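Local coordinates for ERPP protein (Borrelia burgdorferi, PDB 4BOB) that is an outer-surface lipoprotein that binds the complement regulator factor H, consistent with a role in complement evasion by the Lyme disease spirochaete, at residues 75-80 with 95-100; 130-135 with 151-156. One frame throughout, in Å; residues are numbered along the deposited sequence.

Both contacts belong to the same antiparallel sheet, on opposite sides of the chain's centre, with their own centres about 16 Å apart. Interaction 1 brings together its two outermost strands, 72-79 and 96-98, and interaction 2 pairs two neighbouring strands well inside the strand order. In sequence they follow one another, the first closing before the second opens. In space they meet through Phe76: its CE1 lies 4.0 Å from Tyr152 CZ, with the two rings edge-to-face, and its CE2 lies 4.1 Å from Phe135 CZ. Phe76, on strand 72-79 just before the residues that touch 95-100, thus carries the link to the hairpin.

Interaction 1 of 2, residues 75-80 with 95-100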
loop_
_atom_site.group_PDB
_atom_site.type_symbol
_atom_site.label_atom_id
_atom_site.label_comp_id
_atom_site.label_asym_id
_atom_site.label_seq_id
_atom_site.Cartn_x
_atom_site.Cartn_y
_atom_site.Cartn_z
ATOM N N THR A 75 5.884 7.338 -6.917
ATOM C CA THR A 75 6.051 6.006 -6.289
ATOM C C THR A 75 5.729 5.971 -4.782
ATOM O O THR A 75 6.188 6.808 -3.981
ATOM C CB THR A 75 7.472 5.412 -6.557
ATOM O OG1 THR A 75 7.522 4.905 -7.901
ATOM C CG2 THR A 75 7.821 4.267 -5.580
ATOM N N PHE A 76 4.981 4.935 -4.424
ATOM C CA PHE A 76 4.388 4.770 -3.102
ATOM C C PHE A 76 5.273 3.843 -2.252
ATOM O O PHE A 76 5.842 4.269 -1.249
ATOM C CB PHE A 76 2.967 4.212 -3.287
ATOM C CG PHE A 76 2.201 4.062 -2.017
ATOM C CD1 PHE A 76 1.941 5.174 -1.218
ATOM C CD2 PHE A 76 1.732 2.821 -1.617
ATOM C CE1 PHE A 76 1.215 5.052 -0.038
ATOM C CE2 PHE A 76 1.007 2.689 -0.442
ATOM C CZ PHE A 76 0.741 3.810 0.344
ATOM N N PHE A 77 5.393 2.583 -2.669
ATOM C CA PHE A 77 6.396 1.660 -2.115
ATOM C C PHE A 77 6.687 0.564 -3.131
ATOM O O PHE A 77 5.832 0.253 -3.966
ATOM C CB PHE A 77 5.963 1.019 -0.790
ATOM C CG PHE A 77 4.844 0.003 -0.926
ATOM C CD1 PHE A 77 5.048 -1.226 -1.555
ATOM C CD2 PHE A 77 3.584 0.266 -0.388
ATOM C CE1 PHE A 77 4.005 -2.141 -1.653
ATOM C CE2 PHE A 77 2.557 -0.654 -0.489
ATOM C CZ PHE A 77 2.763 -1.844 -1.124
ATOM N N SER A 78 7.883 -0.015 -3.016
ATOM C CA SER A 78 8.370 -1.081 -3.883
ATOM C C SER A 78 9.075 -2.174 -3.064
ATOM O O SER A 78 9.378 -1.998 -1.889
ATOM C CB SER A 78 9.349 -0.518 -4.905
ATOM O OG SER A 78 10.580 -0.156 -4.272
ATOM N N LEU A 79 9.355 -3.296 -3.718
ATOM C CA LEU A 79 9.865 -4.507 -3.057
ATOM C C LEU A 79 10.395 -5.441 -4.138
ATOM O O LEU A 79 9.863 -5.442 -5.240
ATOM C CB LEU A 79 8.733 -5.165 -2.292
ATOM C CG LEU A 79 7.606 -5.643 -3.208
ATOM C CD1 LEU A 79 7.673 -7.160 -3.360
ATOM C CD2 LEU A 79 6.224 -5.197 -2.727
ATOM N N LYS A 80 11.427 -6.225 -3.835
ATOM C CA LYS A 80 12.039 -7.113 -4.847
ATOM C C LYS A 80 11.407 -8.521 -4.874
ATOM O O LYS A 80 10.537 -8.821 -4.041
ATOM C CB LYS A 80 13.526 -7.232 -4.584
ATOM C CG LYS A 80 14.278 -5.912 -4.434
ATOM C CD LYS A 80 15.263 -6.065 -3.276
ATOM C CE LYS A 80 16.347 -5.007 -3.243
ATOM N NZ LYS A 80 17.075 -5.089 -1.939
ATOM N N GLY A 95 -0.859 -9.913 6.884
ATOM C CA GLY A 95 0.486 -10.432 7.113
ATOM C C GLY A 95 1.506 -9.326 7.167
ATOM O O GLY A 95 1.284 -8.319 7.847
ATOM N N SER A 96 2.630 -9.533 6.475
ATOM C CA SER A 96 3.689 -8.521 6.397
ATOM C C SER A 96 4.691 -8.803 5.278
ATOM O O SER A 96 4.872 -9.953 4.884
ATOM C CB SER A 96 4.414 -8.380 7.749
ATOM O OG SER A 96 5.741 -8.904 7.712
ATOM N N PHE A 97 5.324 -7.737 4.774
ATOM C CA PHE A 97 6.391 -7.835 3.740
ATOM C C PHE A 97 7.428 -6.704 3.888
ATOM O O PHE A 97 7.117 -5.617 4.422
ATOM C CB PHE A 97 5.803 -7.852 2.306
ATOM C CG PHE A 97 4.911 -6.679 1.983
ATOM C CD1 PHE A 97 3.562 -6.685 2.351
ATOM C CD2 PHE A 97 5.410 -5.557 1.283
ATOM C CE1 PHE A 97 2.740 -5.589 2.045
ATOM C CE2 PHE A 97 4.591 -4.470 0.973
ATOM C CZ PHE A 97 3.259 -4.493 1.351
ATOM N N LYS A 98 8.658 -6.962 3.429
ATOM C CA LYS A 98 9.719 -5.948 3.403
ATOM C C LYS A 98 9.836 -5.194 2.059
ATOM O O LYS A 98 10.173 -5.773 1.026
ATOM C CB LYS A 98 11.065 -6.582 3.752
ATOM C CG LYS A 98 12.191 -5.564 3.922
ATOM C CD LYS A 98 13.565 -6.132 3.575
ATOM C CE LYS A 98 14.056 -7.157 4.593
ATOM N NZ LYS A 98 14.364 -6.552 5.945
ATOM N N THR A 99 9.589 -3.887 2.099
ATOM C CA THR A 99 9.733 -3.002 0.924
ATOM C C THR A 99 11.205 -2.734 0.571
ATOM O O THR A 99 12.041 -2.676 1.463
ATOM C CB THR A 99 9.132 -1.598 1.193
ATOM O OG1 THR A 99 9.900 -0.932 2.210
ATOM C CG2 THR A 99 7.691 -1.671 1.635
ATOM N N SER A 100 11.527 -2.523 -0.708
ATOM C CA SER A 100 12.852 -1.985 -1.050
ATOM C C SER A 100 12.867 -0.559 -0.534
ATOM O O SER A 100 13.661 -0.224 0.315
ATOM C CB SER A 100 13.166 -2.004 -2.566
ATOM O OG SER A 100 12.162 -1.336 -3.320
#
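A backbone hydrogen bond joins Ser78 and Ser100 where two chain segments meet nearly at right angles: strands 75-79 and 96-98 run at 79° to each other, and their axes come no closer than 8.2 Å. Ser100 N donates its N-H to Ser78 O at 2.5 Å, along a bent path. Leu79 and Thr99 pass nearest here, with CA atoms 4.3 Å apart.

The contact draws together the two outermost strands of the eight-stranded sheet, so the curled sheet comes close to a barrel, yet its edges touch at a corner and do not pair along their length. Just before the corner, Phe76 and Phe77 both face Thr65 in a classic beta bulge. Phe77 CG lies between the backbone N and the carbonyl carbon (chi1 71°), which carries the ring toward Phe97. Inside the corner the two side chains cross at about a right angle, CE1 and CZ of Phe77 lying against CE2 and CZ of Phe97. The ring planes are inclined at 50°, neither stacked nor edge-on, and Phe77 CE1 reaches Phe97 CE2 at 3.6 Å. Leu79 puts CD2 4.1 Å from Phe97 CD2, and helix 84-93 lies over this pair, with Phe87 touching both. Thr99 uses its two branches differently: CG2 packs on Phe77 CB at 4.0 Å, while OG1 hydrogen-bonds to Lys118 O.

Interaction 2 of 2, residues 130-135 with 151-156; sequences AEHIAF and EYAIPL
His132 and Pro155 lie face to backbone: Pro155 CA sits over one face of the imidazole, 3.9 Å from its centroid, in a CH-pi contact, and the proline CB covers the same ring nearer its rim. With CG anti to the carbonyl carbon (chi1 -71°), the ring folds back along its own strand, where ND1 donates to Ala130 O at 2.6 Å. That oxygen lies somewhat off the ring plane, but the bond still ties down the rotation of the ring under the proline.

At the other end, Phe135 turns its ring back across the partner strand, and Tyr152 CB settles over one face, 3.9 Å from the centroid. The phenol ring itself runs on past it: the two planes are within 25° of parallel but slid apart, so they hardly overlap. Tyr152 OH finds its partner in Glu108. Ile133 and Ile154 leave the sheet on the same side as these aromatics, while Ala134 and Ala153 present methyls on the reverse. Ile133 also reaches across to Leu156, CG1 to CD1 at 3.9 Å.

Reciprocal backbone bonds link Ile133 with Ile154, and Tyr152 N bonds to Phe135 O; the return bond, Phe135 N to Tyr152 O, is less certain. Beyond the last strand pair, Leu156 N adds a nearly straight bond to Glu131 O at 2.9 Å, just where Pro155, at the N-cap, leads into helix 156-162. This is an antiparallel beta hairpin of strands 131-139 and 149-155, its side chains diverging at His132 and Pro155, set between strands 119-126 and 34-42 in the sheet.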
loop_
_atom_site.group_PDB
_atom_site.type_symbol
_atom_site.label_atom_id
_atom_site.label_comp_id
_atom_site.label_asym_id
_atom_site.label_seq_id
_atom_site.Cartn_x
_atom_site.Cartn_y
_atom_site.Cartn_z
ATOM N N ALA A 130 -17.468 -3.700 3.332
ATOM C CA ALA A 130 -16.431 -4.178 2.397
ATOM C C ALA A 130 -15.092 -4.379 3.088
ATOM O O ALA A 130 -14.487 -3.395 3.550
ATOM C CB ALA A 130 -16.264 -3.194 1.246
ATOM N N GLU A 131 -14.632 -5.635 3.159
ATOM C CA GLU A 131 -13.359 -5.943 3.811
ATOM C C GLU A 131 -12.269 -5.248 3.018
ATOM O O GLU A 131 -12.317 -5.259 1.783
ATOM C CB GLU A 131 -13.068 -7.448 3.864
ATOM C CG GLU A 131 -13.945 -8.264 4.804
ATOM C CD GLU A 131 -13.389 -9.667 5.041
ATOM O OE1 GLU A 131 -13.217 -10.430 4.060
ATOM O OE2 GLU A 131 -13.113 -9.999 6.223
ATOM N N HIS A 132 -11.325 -4.618 3.729
ATOM C CA HIS A 132 -10.141 -3.998 3.120
ATOM C C HIS A 132 -8.893 -4.525 3.753
ATOM O O HIS A 132 -8.914 -4.981 4.882
ATOM C CB HIS A 132 -10.097 -2.502 3.382
ATOM C CG HIS A 132 -11.121 -1.710 2.643
ATOM N ND1 HIS A 132 -12.463 -1.809 2.912
ATOM C CD2 HIS A 132 -10.989 -0.743 1.704
ATOM C CE1 HIS A 132 -13.122 -0.969 2.135
ATOM N NE2 HIS A 132 -12.250 -0.304 1.398
ATOM N N ILE A 133 -7.793 -4.399 3.027
ATOM C CA ILE A 133 -6.457 -4.612 3.567
ATOM C C ILE A 133 -6.019 -3.266 4.159
ATOM O O ILE A 133 -5.933 -2.256 3.449
ATOM C CB ILE A 133 -5.487 -5.093 2.453
ATOM C CG1 ILE A 133 -5.768 -6.554 2.054
ATOM C CG2 ILE A 133 -4.029 -4.933 2.863
ATOM C CD1 ILE A 133 -5.641 -7.574 3.174
ATOM N N ALA A 134 -5.768 -3.239 5.463
ATOM C CA ALA A 134 -5.363 -2.007 6.130
ATOM C C ALA A 134 -3.942 -2.151 6.660
ATOM O O ALA A 134 -3.587 -3.223 7.141
ATOM C CB ALA A 134 -6.319 -1.690 7.269
ATOM N N PHE A 135 -3.145 -1.083 6.576
ATOM C CA PHE A 135 -1.782 -1.054 7.148
ATOM C C PHE A 135 -1.382 0.384 7.533
ATOM O O PHE A 135 -1.890 1.359 6.966
ATOM C CB PHE A 135 -0.756 -1.642 6.154
ATOM C CG PHE A 135 -0.774 -0.962 4.803
ATOM C CD1 PHE A 135 -1.695 -1.330 3.839
ATOM C CD2 PHE A 135 0.096 0.074 4.514
ATOM C CE1 PHE A 135 -1.744 -0.696 2.617
ATOM C CE2 PHE A 135 0.040 0.720 3.286
ATOM C CZ PHE A 135 -0.875 0.328 2.335
ATOM N N GLU A 151 -2.425 5.936 8.143
ATOM C CA GLU A 151 -3.167 4.664 8.094
ATOM C C GLU A 151 -3.818 4.480 6.715
ATOM O O GLU A 151 -4.314 5.441 6.120
ATOM C CB GLU A 151 -4.193 4.623 9.235
ATOM C CG GLU A 151 -4.786 3.236 9.544
ATOM C CD GLU A 151 -4.901 2.914 11.036
ATOM O OE1 GLU A 151 -4.887 3.847 11.876
ATOM O OE2 GLU A 151 -4.998 1.711 11.376
ATOM N N TYR A 152 -3.803 3.249 6.200
ATOM C CA TYR A 152 -4.238 2.989 4.817
ATOM C C TYR A 152 -5.083 1.721 4.659
ATOM O O TYR A 152 -4.944 0.772 5.432
ATOM C CB TYR A 152 -3.023 2.865 3.876
ATOM C CG TYR A 152 -2.238 4.140 3.631
ATOM C CD1 TYR A 152 -2.684 5.099 2.699
ATOM C CD2 TYR A 152 -1.041 4.382 4.301
ATOM C CE1 TYR A 152 -1.963 6.259 2.463
ATOM C CE2 TYR A 152 -0.323 5.544 4.072
ATOM C CZ TYR A 152 -0.785 6.476 3.152
ATOM O OH TYR A 152 -0.075 7.633 2.907
ATOM N N ALA A 153 -5.909 1.715 3.602
ATOM C CA ALA A 153 -6.944 0.701 3.374
ATOM C C ALA A 153 -7.240 0.563 1.904
ATOM O O ALA A 153 -7.612 1.550 1.257
ATOM C CB ALA A 153 -8.237 1.040 4.129
ATOM N N ILE A 154 -7.094 -0.676 1.410
ATOM C CA ILE A 154 -7.392 -1.072 0.020
ATOM C C ILE A 154 -8.416 -2.224 0.036
ATOM O O ILE A 154 -8.286 -3.124 0.850
ATOM C CB ILE A 154 -6.087 -1.506 -0.683
ATOM C CG1 ILE A 154 -5.269 -0.279 -1.057
ATOM C CG2 ILE A 154 -6.352 -2.304 -1.956
ATOM C CD1 ILE A 154 -3.852 -0.612 -1.472
ATOM N N PRO A 155 -9.433 -2.215 -0.854
ATOM C CA PRO A 155 -10.451 -3.280 -0.715
ATOM C C PRO A 155 -9.887 -4.654 -1.023
ATOM O O PRO A 155 -9.094 -4.806 -1.932
ATOM C CB PRO A 155 -11.519 -2.887 -1.738
ATOM C CG PRO A 155 -10.743 -2.166 -2.790
ATOM C CD PRO A 155 -9.727 -1.355 -2.016
ATOM N N LEU A 156 -10.282 -5.642 -0.238
ATOM C CA LEU A 156 -9.706 -6.982 -0.337
ATOM C C LEU A 156 -10.067 -7.694 -1.657
ATOM O O LEU A 156 -9.194 -8.177 -2.351
ATOM C CB LEU A 156 -10.128 -7.816 0.871
ATOM C CG LEU A 156 -9.611 -9.251 0.878
ATOM C CD1 LEU A 156 -8.099 -9.348 0.652
ATOM C CD2 LEU A 156 -10.014 -9.933 2.177
#